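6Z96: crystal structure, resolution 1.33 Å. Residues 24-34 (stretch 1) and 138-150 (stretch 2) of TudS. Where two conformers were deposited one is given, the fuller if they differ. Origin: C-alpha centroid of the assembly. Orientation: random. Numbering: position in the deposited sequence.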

# COMPACT_ATOMS: atom_id res chain seq x y z
N GLY A 24 3.88 -10.83 -5.62
CA GLY A 24 3.71 -10.53 -7.02
C GLY A 24 2.41 -11.12 -7.50
O GLY A 24 2.14 -12.30 -7.26
N ILE A 25 1.56 -10.29 -8.09
CA ILE A 25 0.28 -10.77 -8.58
C ILE A 25 0.30 -10.99 -10.08
O ILE A 25 1.03 -10.31 -10.81
CB ILE A 25 -0.90 -9.89 -8.11
CG1 ILE A 25 -0.62 -8.41 -8.44
CG2 ILE A 25 -1.13 -10.11 -6.60
CD1 ILE A 25 -1.63 -7.36 -7.82
N VAL A 26 -0.47 -11.96 -10.53
CA VAL A 26 -0.53 -12.31 -11.93
C VAL A 26 -1.64 -11.49 -12.53
O VAL A 26 -2.80 -11.66 -12.16
CB VAL A 26 -0.76 -13.82 -12.12
CG1 VAL A 26 -0.79 -14.15 -13.60
CG2 VAL A 26 0.32 -14.61 -11.38
N SER A 27 -1.28 -10.55 -13.38
CA SER A 27 -2.24 -9.65 -13.97
C SER A 27 -1.70 -9.10 -15.26
O SER A 27 -0.75 -8.32 -15.26
CB SER A 27 -2.55 -8.51 -13.00
OG SER A 27 -3.33 -7.49 -13.62
N ASN A 28 -2.35 -9.44 -16.38
CA ASN A 28 -1.95 -8.89 -17.68
C ASN A 28 -2.12 -7.37 -17.70
O ASN A 28 -1.30 -6.65 -18.27
CB ASN A 28 -2.78 -9.52 -18.80
CG ASN A 28 -2.53 -11.00 -18.98
OD1 ASN A 28 -1.45 -11.50 -18.67
ND2 ASN A 28 -3.52 -11.73 -19.47
N TRP A 29 -3.19 -6.87 -17.07
CA TRP A 29 -3.46 -5.45 -17.01
C TRP A 29 -2.34 -4.72 -16.26
O TRP A 29 -1.83 -3.72 -16.76
CB TRP A 29 -4.83 -5.19 -16.36
CG TRP A 29 -5.10 -3.74 -16.10
CD1 TRP A 29 -5.54 -2.81 -16.99
CD2 TRP A 29 -4.92 -3.05 -14.85
NE1 TRP A 29 -5.62 -1.58 -16.39
CE2 TRP A 29 -5.26 -1.70 -15.07
CE3 TRP A 29 -4.52 -3.45 -13.57
CZ2 TRP A 29 -5.14 -0.73 -14.07
CZ3 TRP A 29 -4.42 -2.49 -12.58
CH2 TRP A 29 -4.73 -1.15 -12.83
N LEU A 30 -1.96 -5.21 -15.07
CA LEU A 30 -0.92 -4.53 -14.28
C LEU A 30 0.42 -4.62 -15.00
O LEU A 30 1.15 -3.63 -15.01
CB LEU A 30 -0.83 -5.14 -12.87
CG LEU A 30 0.17 -4.45 -11.93
CD1 LEU A 30 -0.15 -2.96 -11.76
CD2 LEU A 30 0.15 -5.11 -10.58
N ASP A 31 0.70 -5.74 -15.68
CA ASP A 31 1.94 -5.87 -16.44
C ASP A 31 2.01 -4.82 -17.55
O ASP A 31 3.04 -4.17 -17.71
CB ASP A 31 2.05 -7.27 -17.09
CG ASP A 31 2.35 -8.40 -16.12
OD1 ASP A 31 2.63 -8.10 -14.93
OD2 ASP A 31 2.31 -9.57 -16.54
N ALA A 32 0.89 -4.62 -18.28
CA ALA A 32 0.82 -3.64 -19.35
C ALA A 32 0.99 -2.23 -18.81
O ALA A 32 1.70 -1.41 -19.40
CB ALA A 32 -0.52 -3.77 -20.08
N LEU A 33 0.37 -1.94 -17.66
CA LEU A 33 0.48 -0.62 -17.04
C LEU A 33 1.94 -0.32 -16.67
O LEU A 33 2.43 0.77 -16.94
CB LEU A 33 -0.39 -0.62 -15.77
CG LEU A 33 -0.79 0.76 -15.28
CD1 LEU A 33 -1.65 1.49 -16.29
CD2 LEU A 33 -1.55 0.65 -13.98
N GLY A 34 2.63 -1.31 -16.12
CA GLY A 34 4.04 -1.18 -15.76
C GLY A 34 4.90 -0.99 -16.99
O GLY A 34 5.78 -0.12 -17.00
N SER A 138 -7.50 -2.63 -3.39
CA SER A 138 -6.62 -3.75 -3.08
C SER A 138 -6.41 -4.65 -4.31
O SER A 138 -7.06 -4.47 -5.34
CB SER A 138 -7.19 -4.57 -1.93
OG SER A 138 -8.23 -5.41 -2.41
N GLU A 139 -5.52 -5.66 -4.18
CA GLU A 139 -5.31 -6.61 -5.27
C GLU A 139 -6.57 -7.47 -5.52
O GLU A 139 -6.60 -8.22 -6.50
CB GLU A 139 -4.07 -7.49 -4.99
CG GLU A 139 -4.27 -8.52 -3.89
CD GLU A 139 -3.97 -8.07 -2.47
OE1 GLU A 139 -3.97 -6.84 -2.22
OE2 GLU A 139 -3.79 -8.95 -1.60
N ASP A 140 -7.58 -7.42 -4.63
CA ASP A 140 -8.84 -8.14 -4.86
C ASP A 140 -9.85 -7.26 -5.64
O ASP A 140 -10.99 -7.70 -5.88
CB ASP A 140 -9.50 -8.50 -3.52
CG ASP A 140 -8.63 -9.37 -2.64
OD1 ASP A 140 -7.95 -10.27 -3.17
OD2 ASP A 140 -8.62 -9.15 -1.41
N GLN A 141 -9.46 -6.03 -6.03
CA GLN A 141 -10.32 -5.06 -6.71
C GLN A 141 -9.68 -4.56 -8.01
O GLN A 141 -9.91 -3.41 -8.39
CB GLN A 141 -10.59 -3.86 -5.77
CG GLN A 141 -11.23 -4.29 -4.47
CD GLN A 141 -11.37 -3.14 -3.54
OE1 GLN A 141 -10.39 -2.51 -3.13
NE2 GLN A 141 -12.61 -2.84 -3.16
N LEU A 142 -8.88 -5.40 -8.68
CA LEU A 142 -8.24 -5.00 -9.94
C LEU A 142 -9.25 -4.59 -11.01
O LEU A 142 -8.98 -3.59 -11.67
CB LEU A 142 -7.28 -6.06 -10.50
CG LEU A 142 -6.11 -6.38 -9.61
CD1 LEU A 142 -5.24 -7.45 -10.25
CD2 LEU A 142 -5.26 -5.17 -9.38
N PRO A 143 -10.40 -5.28 -11.18
CA PRO A 143 -11.34 -4.85 -12.23
C PRO A 143 -11.85 -3.44 -11.97
O PRO A 143 -11.92 -2.62 -12.89
CB PRO A 143 -12.47 -5.89 -12.15
CG PRO A 143 -11.83 -7.13 -11.56
CD PRO A 143 -10.86 -6.53 -10.52
N GLU A 144 -12.18 -3.13 -10.71
CA GLU A 144 -12.69 -1.83 -10.32
C GLU A 144 -11.63 -0.73 -10.52
O GLU A 144 -11.93 0.37 -11.00
CB GLU A 144 -13.16 -1.90 -8.85
CG GLU A 144 -14.33 -2.85 -8.62
CD GLU A 144 -14.02 -4.28 -8.20
OE1 GLU A 144 -13.00 -4.84 -8.64
OE2 GLU A 144 -14.86 -4.86 -7.47
N LEU A 145 -10.37 -1.01 -10.13
CA LEU A 145 -9.30 -0.03 -10.31
C LEU A 145 -9.06 0.22 -11.81
O LEU A 145 -8.92 1.37 -12.26
CB LEU A 145 -8.01 -0.57 -9.63
CG LEU A 145 -6.74 0.20 -9.98
CD1 LEU A 145 -6.83 1.68 -9.56
CD2 LEU A 145 -5.52 -0.46 -9.34
N ALA A 146 -8.98 -0.87 -12.59
CA ALA A 146 -8.72 -0.74 -14.02
C ALA A 146 -9.82 0.09 -14.71
O ALA A 146 -9.50 0.93 -15.53
CB ALA A 146 -8.63 -2.11 -14.65
N LEU A 147 -11.07 -0.11 -14.29
CA LEU A 147 -12.17 0.68 -14.84
C LEU A 147 -12.03 2.14 -14.44
O LEU A 147 -12.10 3.01 -15.30
CB LEU A 147 -13.52 0.14 -14.38
CG LEU A 147 -14.69 0.99 -14.90
CD1 LEU A 147 -14.78 0.91 -16.41
CD2 LEU A 147 -15.99 0.67 -14.23
N ALA A 148 -11.78 2.43 -13.15
CA ALA A 148 -11.65 3.80 -12.66
C ALA A 148 -10.57 4.55 -13.40
O ALA A 148 -10.78 5.69 -13.83
CB ALA A 148 -11.39 3.81 -11.15
N LEU A 149 -9.45 3.89 -13.66
CA LEU A 149 -8.37 4.49 -14.42
C LEU A 149 -8.74 4.68 -15.91
O LEU A 149 -8.37 5.69 -16.50
CB LEU A 149 -7.11 3.60 -14.24
CG LEU A 149 -5.80 4.17 -14.69
CD1 LEU A 149 -5.45 5.42 -13.91
CD2 LEU A 149 -4.69 3.14 -14.53
N SER A 150 -9.48 3.74 -16.50
CA SER A 150 -9.88 3.80 -17.91
C SER A 150 -10.90 4.90 -18.22
O SER A 150 -10.97 5.34 -19.37
CB SER A 150 -10.47 2.47 -18.35
OG SER A 150 -9.63 1.38 -17.99
O HOH W 1 -7.15 0.83 -17.01

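The two stretches of TudS meet in an apolar helix-to-helix contact centred on Trp29, with no direct hydrogen bond between them and one water bridging the tryptophan to the opposing backbone. Helix 28-34 and helix 142-150 run in broadly the same direction, their axes 41° apart and 11.3 Å at closest approach. Trp29 (chi1 t) fills that gap as a knob in a hole formed by Leu142, Leu145, Ala146 and Leu149, residues spaced three and four apart and so gathered on one side of their helix. The methyl of Ala146 lies over one face of the indole: its CB is 3.6 Å from the centroid of the five-membered ring, 20° off the normal, a CH-pi contact, and 3.4 Å from Trp29 CE2. The small side chain lets the ring lie close to the helix backbone here. Leu149 CD2 instead meets the ring edge, 3.9 Å from Trp29 CZ2, while Leu145 CD2 packs 3.6 Å from Trp29 CH2. The indole nitrogen is not left unpaired: Trp29 NE1 donates to water 1 at 2.9 Å, and the same water donates to Ala146 O at 2.8 Å. Ala146 O also accepts from Ser150 OG at 2.5 Å, in addition to its helical bond from Ser150 N.

One turn on, Leu33 CD1 reaches the same Leu149 CD2 at 3.9 Å. Before the first helix, Ile25 CD1 packs 3.7 Å from Glu139 CB and, more loosely, 4.4 Å from Leu142 CD1; Glu139 offers its aliphatic part, and its carboxylate leads away to partners elsewhere in the structure. Ser27 caps the first helix, its OG accepting from Leu30 N at 3.0 Å; across the contact that OG has just an apolar neighbour, Leu142 CD1, at 3.9 Å. Leu142 thus touches Ile25, Ser27 and Trp29, linking the loop to the helical packing.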